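Local coordinates for ESAT-6-like protein EsxO (Mycobacterium tuberculosis, PDB 3OGI) that is a small secreted WXG100 protein of the ESAT-6 subfamily, probably exported by a type VII secretion system together with a partner protein, at residues T55-G58 with R59-V63; A26-Q29 with A30-D34. All blocks are in the same frame, centred on the assembly; numbering follows the deposited sequence.

From the N terminus the chain runs through helix 14-37, whose later half holds contact 2 (26-29 with 30-34), then through a connection in which residues 40-48 are not modelled, and into helix 51-66, which carries contact 1 (55-58 with 59-63). Each contact is a continuous run of helix that closes no loop larger than the turn spanned by an i to i+4 bond; the two follow in series and neither nests nor crosses. The helices pack against each other as an antiparallel hairpin, and the contacts meet across it with centres about 12 Å apart. Leu-57 rests on Ile-31, and the ring of Phe-61 stacks with that of His-28, which ties helix 14-37 to helix 51-66.

Contact 1: residues T55-G58 with R59-V63; sequences TQLG and RNFQV
Thr-55 to Gln-62 lie on one unbroken run of helix 51-66, in which the carbonyls of residues 55 to 58 accept the N-H groups of residues 59 to 62, as in the bond of 2.8 Å from Gln-62 N to Gly-58 O. One of these carbonyls is gripped twice. Gln-56 O receives Asn-60 N at 3.3 Å, and Asn-60 ND2 turns back along the helix to reach the same oxygen at 2.8 Å. The two donors arrive from opposite faces of the carbonyl plane; ND2 stands 44° out of that plane, away from a lone-pair direction, and its N-H...O angle is only 132°. With CG anti to its own carbonyl carbon (chi1 -68°), Asn-60 has its amide directed toward the preceding turn, while its OD1 bonds to a polar side chain on the chain of another protein in the assembly. On the inner side of the helical hairpin expected of a WXG100 protein, Leu-57 and Phe-61 lie side by side. Leu-57 CG meets the ring edge in its plane, 4.0 Å from Phe-61 CE2, and Leu-57 O also approaches that edge, 3.4 Å from Phe-61 CD2. Along the exposed flank Arg-59 stretches out beside Thr-55, the two pointing the same way, and Thr-55 CG2 sits 3.6 Å from Arg-59 NE, meeting the guanidinium obliquely.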
ATOM      1  N   THR A  55       8.620   8.139   3.721  1.00 62.35           N
ATOM      2  CA  THR A  55       8.267   9.518   3.420  1.00 61.05           C
ATOM      3  C   THR A  55       7.312   9.602   2.224  1.00 57.83           C
ATOM      4  O   THR A  55       6.316  10.323   2.259  1.00 58.95           O
ATOM      5  CB  THR A  55       9.524  10.400   3.174  1.00 62.16           C
ATOM      6  OG1 THR A  55      10.129  10.724   4.429  1.00 54.84           O
ATOM      7  CG2 THR A  55       9.156  11.709   2.460  1.00 55.59           C
ATOM      8  N   GLN A  56       7.617   8.872   1.163  1.00 51.41           N
ATOM      9  CA  GLN A  56       6.772   8.916  -0.024  1.00 65.21           C
ATOM     10  C   GLN A  56       5.413   8.297   0.262  1.00 62.64           C
ATOM     11  O   GLN A  56       4.383   8.809  -0.151  1.00 64.00           O
ATOM     12  CB  GLN A  56       7.432   8.182  -1.183  1.00 72.33           C
ATOM     13  CG  GLN A  56       7.970   9.092  -2.254  1.00 85.60           C
ATOM     14  CD  GLN A  56       8.017   8.393  -3.598  1.00 97.88           C
ATOM     15  OE1 GLN A  56       7.014   7.842  -4.065  1.00101.97           O
ATOM     16  NE2 GLN A  56       9.187   8.394  -4.219  1.00100.66           N
ATOM     17  N   LEU A  57       5.429   7.173   0.959  1.00 59.58           N
ATOM     18  CA  LEU A  57       4.212   6.553   1.420  1.00 62.68           C
ATOM     19  C   LEU A  57       3.384   7.624   2.127  1.00 62.16           C
ATOM     20  O   LEU A  57       2.232   7.889   1.763  1.00 60.97           O
ATOM     21  CB  LEU A  57       4.565   5.433   2.393  1.00 60.11           C
ATOM     22  CG  LEU A  57       3.435   4.473   2.694  1.00 63.14           C
ATOM     23  CD1 LEU A  57       3.089   3.727   1.436  1.00 60.72           C
ATOM     24  CD2 LEU A  57       3.846   3.517   3.802  1.00 72.14           C
ATOM     25  N   GLY A  58       3.999   8.257   3.123  1.00 55.08           N
ATOM     26  CA  GLY A  58       3.354   9.310   3.881  1.00 51.06           C
ATOM     27  C   GLY A  58       2.701  10.362   3.011  1.00 53.72           C
ATOM     28  O   GLY A  58       1.532  10.675   3.200  1.00 59.88           O
ATOM     29  N   ARG A  59       3.453  10.896   2.052  1.00 61.58           N
ATOM     30  CA  ARG A  59       2.979  11.990   1.205  1.00 68.26           C
ATOM     31  C   ARG A  59       1.655  11.649   0.571  1.00 67.50           C
ATOM     32  O   ARG A  59       0.725  12.461   0.592  1.00 71.69           O
ATOM     33  CB  ARG A  59       3.977  12.312   0.091  1.00 74.64           C
ATOM     34  CG  ARG A  59       5.264  12.964   0.550  1.00 92.96           C
ATOM     35  CD  ARG A  59       6.179  13.269  -0.639  1.00109.96           C
ATOM     36  NE  ARG A  59       7.553  13.550  -0.218  1.00122.57           N
ATOM     37  CZ  ARG A  59       8.014  14.759   0.092  1.00130.87           C
ATOM     38  NH1 ARG A  59       7.211  15.815   0.031  1.00133.49           N
ATOM     39  NH2 ARG A  59       9.282  14.915   0.464  1.00131.37           N
ATOM     40  N   ASN A  60       1.577  10.446   0.002  1.00 57.67           N
ATOM     41  CA  ASN A  60       0.386  10.038  -0.735  1.00 55.95           C
ATOM     42  C   ASN A  60      -0.835   9.862   0.153  1.00 57.00           C
ATOM     43  O   ASN A  60      -1.926  10.313  -0.183  1.00 60.31           O
ATOM     44  CB  ASN A  60       0.660   8.783  -1.547  1.00 53.67           C
ATOM     45  CG  ASN A  60       1.631   9.038  -2.675  1.00 60.52           C
ATOM     46  OD1 ASN A  60       1.259   9.567  -3.721  1.00 63.63           O
ATOM     47  ND2 ASN A  60       2.888   8.680  -2.463  1.00 64.25           N
ATOM     48  N   PHE A  61      -0.651   9.215   1.294  1.00 56.00           N
ATOM     49  CA  PHE A  61      -1.735   9.137   2.249  1.00 55.02           C
ATOM     50  C   PHE A  61      -2.126  10.539   2.664  1.00 55.59           C
ATOM     51  O   PHE A  61      -3.302  10.861   2.687  1.00 55.26           O
ATOM     52  CB  PHE A  61      -1.352   8.312   3.463  1.00 47.38           C
ATOM     53  CG  PHE A  61      -1.492   6.832   3.254  1.00 50.85           C
ATOM     54  CD1 PHE A  61      -2.736   6.218   3.362  1.00 50.97           C
ATOM     55  CD2 PHE A  61      -0.382   6.049   2.961  1.00 47.01           C
ATOM     56  CE1 PHE A  61      -2.871   4.865   3.186  1.00 46.73           C
ATOM     57  CE2 PHE A  61      -0.508   4.695   2.786  1.00 47.70           C
ATOM     58  CZ  PHE A  61      -1.764   4.097   2.897  1.00 48.47           C
ATOM     59  N   GLN A  62      -1.148  11.387   2.967  1.00 56.61           N
ATOM     60  CA  GLN A  62      -1.478  12.744   3.386  1.00 63.42           C
ATOM     61  C   GLN A  62      -2.315  13.465   2.326  1.00 69.52           C
ATOM     62  O   GLN A  62      -3.280  14.161   2.656  1.00 69.20           O
ATOM     63  CB  GLN A  62      -0.231  13.544   3.766  1.00 74.11           C
ATOM     64  CG  GLN A  62      -0.535  14.846   4.508  1.00 87.18           C
ATOM     65  CD  GLN A  62      -1.603  14.674   5.599  1.00101.14           C
ATOM     66  OE1 GLN A  62      -2.501  15.512   5.745  1.00102.99           O
ATOM     67  NE2 GLN A  62      -1.502  13.590   6.373  1.00102.75           N
ATOM     68  N   VAL A  63      -1.974  13.273   1.056  1.00 66.64           N
ATOM     69  CA  VAL A  63      -2.768  13.867  -0.009  1.00 64.88           C
ATOM     70  C   VAL A  63      -4.203  13.360   0.035  1.00 67.55           C
ATOM     71  O   VAL A  63      -5.149  14.123  -0.140  1.00 74.00           O
ATOM     72  CB  VAL A  63      -2.198  13.568  -1.395  1.00 62.29           C
ATOM     73  CG1 VAL A  63      -3.259  13.830  -2.468  1.00 65.27           C
ATOM     74  CG2 VAL A  63      -0.972  14.393  -1.649  1.00 53.21           C
TER

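Contact 2: residues A26-Q29 with A30-D34; sequences AEHQ and AIVRD
The guanidinium of Arg-33 lies with one face over the backbone of Gln-29 and Ala-30: Gln-29 O is 3.7 Å above its plane and Ala-30 CA lies on the same face, both offset toward the rim. At the edge, in the plane, a water accepts from Arg-33 NH2 at 3.0 Å and donates to Ala-26 O at 2.7 Å. That carbonyl also takes the N-H of Ala-30, and the water links the arginine to a carbonyl about two turns earlier in the helix. The chain of Arg-33 bends at chi3 (-104°), which folds the group back over Gln-29, whose CB lies 3.8 Å from Arg-33 NH2. The second flat group, the imidazole of His-28, is met obliquely by Val-32 CG2, 3.9 Å from His-28 NE2. Its ND1 is hydrogen-bonded to OE1 of Glu-25, which, with the stack on Phe-61, probably limits its rotation. Glu-27 and Ile-31 cross at a slant. A bend at chi2 (57°) brings the carboxylate of Glu-27 forward along the helix, where OE1 lies 3.6 Å from Ala-30 CB and OE2 lies 3.6 Å from Ile-31 CG1. The polar demand of OE2 is met by a hydrogen bond to a polar side chain on the chain of another protein in the assembly. Beneath these groups run the backbone bonds from residues 30-33 to 26-29, among them Ile-31 N to Glu-27 O at 2.8 Å. These i to i+4 bonds are those of an alpha-helix, here helix 14-37, and the helix is amphipathic: Arg-33 is exposed and Ile-31 buried, consistent with the helical hairpin of WXG100 proteins.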
ATOM      1  N   ALA A  26      -5.558   4.440   9.549  1.00 45.67           N
ATOM      2  CA  ALA A  26      -5.228   3.265  10.356  1.00 46.31           C
ATOM      3  C   ALA A  26      -4.457   2.283   9.477  1.00 39.49           C
ATOM      4  O   ALA A  26      -3.463   1.688   9.892  1.00 42.13           O
ATOM      5  CB  ALA A  26      -6.485   2.602  10.950  1.00 28.03           C
ATOM      6  N   GLU A  27      -4.903   2.140   8.242  1.00 32.37           N
ATOM      7  CA  GLU A  27      -4.223   1.216   7.349  1.00 44.63           C
ATOM      8  C   GLU A  27      -2.778   1.658   7.046  1.00 51.31           C
ATOM      9  O   GLU A  27      -1.863   0.848   6.998  1.00 53.55           O
ATOM     10  CB  GLU A  27      -5.019   1.012   6.054  1.00 38.96           C
ATOM     11  CG  GLU A  27      -4.234   0.197   5.029  1.00 51.00           C
ATOM     12  CD  GLU A  27      -3.800  -1.172   5.552  1.00 55.40           C
ATOM     13  OE1 GLU A  27      -4.208  -1.559   6.665  1.00 59.28           O
ATOM     14  OE2 GLU A  27      -3.038  -1.864   4.846  1.00 59.21           O
ATOM     15  N   HIS A  28      -2.599   2.953   6.838  1.00 51.20           N
ATOM     16  CA  HIS A  28      -1.289   3.551   6.656  1.00 52.17           C
ATOM     17  C   HIS A  28      -0.396   3.247   7.861  1.00 56.02           C
ATOM     18  O   HIS A  28       0.777   2.883   7.721  1.00 55.22           O
ATOM     19  CB  HIS A  28      -1.476   5.057   6.494  1.00 50.38           C
ATOM     20  CG  HIS A  28      -0.210   5.845   6.543  1.00 51.75           C
ATOM     21  ND1 HIS A  28      -0.167   7.142   7.009  1.00 56.73           N
ATOM     22  CD2 HIS A  28       1.055   5.536   6.169  1.00 51.05           C
ATOM     23  CE1 HIS A  28       1.075   7.590   6.941  1.00 59.02           C
ATOM     24  NE2 HIS A  28       1.834   6.637   6.433  1.00 57.01           N
ATOM     25  N   GLN A  29      -0.953   3.396   9.051  1.00 56.93           N
ATOM     26  CA  GLN A  29      -0.184   3.126  10.252  1.00 58.69           C
ATOM     27  C   GLN A  29       0.131   1.641  10.339  1.00 58.06           C
ATOM     28  O   GLN A  29       1.228   1.257  10.720  1.00 62.67           O
ATOM     29  CB  GLN A  29      -0.926   3.619  11.487  1.00 46.35           C
ATOM     30  CG  GLN A  29      -1.058   5.127  11.521  1.00 44.86           C
ATOM     31  CD  GLN A  29      -2.194   5.615  12.438  1.00 56.31           C
ATOM     32  OE1 GLN A  29      -2.930   4.819  13.058  1.00 52.10           O
ATOM     33  NE2 GLN A  29      -2.338   6.933  12.522  1.00 52.76           N
ATOM     34  N   ALA A  30      -0.829   0.811   9.955  1.00 52.58           N
ATOM     35  CA  ALA A  30      -0.594  -0.626   9.896  1.00 52.77           C
ATOM     36  C   ALA A  30       0.588  -0.931   8.958  1.00 53.07           C
ATOM     37  O   ALA A  30       1.472  -1.736   9.274  1.00 56.24           O
ATOM     38  CB  ALA A  30      -1.856  -1.364   9.443  1.00 39.71           C
ATOM     39  N   ILE A  31       0.610  -0.277   7.810  1.00 41.86           N
ATOM     40  CA  ILE A  31       1.709  -0.475   6.868  1.00 45.70           C
ATOM     41  C   ILE A  31       3.063  -0.062   7.456  1.00 48.10           C
ATOM     42  O   ILE A  31       4.037  -0.795   7.356  1.00 52.86           O
ATOM     43  CB  ILE A  31       1.436   0.222   5.528  1.00 39.88           C
ATOM     44  CG1 ILE A  31       0.319  -0.531   4.780  1.00 37.16           C
ATOM     45  CG2 ILE A  31       2.729   0.296   4.689  1.00 38.91           C
ATOM     46  CD1 ILE A  31      -0.325   0.264   3.669  1.00 47.12           C
ATOM     47  N   VAL A  32       3.122   1.091   8.102  1.00 51.15           N
ATOM     48  CA  VAL A  32       4.371   1.515   8.733  1.00 57.57           C
ATOM     49  C   VAL A  32       4.921   0.468   9.703  1.00 60.21           C
ATOM     50  O   VAL A  32       6.131   0.243   9.762  1.00 64.36           O
ATOM     51  CB  VAL A  32       4.208   2.845   9.477  1.00 52.68           C
ATOM     52  CG1 VAL A  32       5.496   3.200  10.239  1.00 45.77           C
ATOM     53  CG2 VAL A  32       3.807   3.939   8.502  1.00 45.55           C
ATOM     54  N   ARG A  33       4.036  -0.162  10.466  1.00 59.46           N
ATOM     55  CA  ARG A  33       4.462  -1.206  11.387  1.00 56.82           C
ATOM     56  C   ARG A  33       5.149  -2.321  10.615  1.00 57.91           C
ATOM     57  O   ARG A  33       6.204  -2.795  11.016  1.00 70.94           O
ATOM     58  CB  ARG A  33       3.286  -1.763  12.184  1.00 55.25           C
ATOM     59  CG  ARG A  33       3.144  -1.208  13.603  1.00 60.05           C
ATOM     60  CD  ARG A  33       1.777  -1.567  14.195  1.00 62.18           C
ATOM     61  NE  ARG A  33       0.888  -0.413  14.191  1.00 63.24           N
ATOM     62  CZ  ARG A  33      -0.380  -0.426  13.798  1.00 56.57           C
ATOM     63  NH1 ARG A  33      -0.958  -1.545  13.385  1.00 47.19           N
ATOM     64  NH2 ARG A  33      -1.078   0.694  13.845  1.00 56.97           N
ATOM     65  N   ASP A  34       4.581  -2.727   9.490  1.00 54.55           N
ATOM     66  CA  ASP A  34       5.185  -3.816   8.740  1.00 59.81           C
ATOM     67  C   ASP A  34       6.537  -3.440   8.114  1.00 61.79           C
ATOM     68  O   ASP A  34       7.482  -4.244   8.115  1.00 56.46           O
ATOM     69  CB  ASP A  34       4.215  -4.377   7.704  1.00 55.99           C
ATOM     70  CG  ASP A  34       3.334  -5.471   8.277  1.00 57.81           C
ATOM     71  OD1 ASP A  34       3.747  -6.122   9.262  1.00 57.96           O
ATOM     72  OD2 ASP A  34       2.230  -5.684   7.744  1.00 59.89           O
TER
HETATM   73  O   HOH W   1      -3.716   0.613  12.406  1.00 40.80           O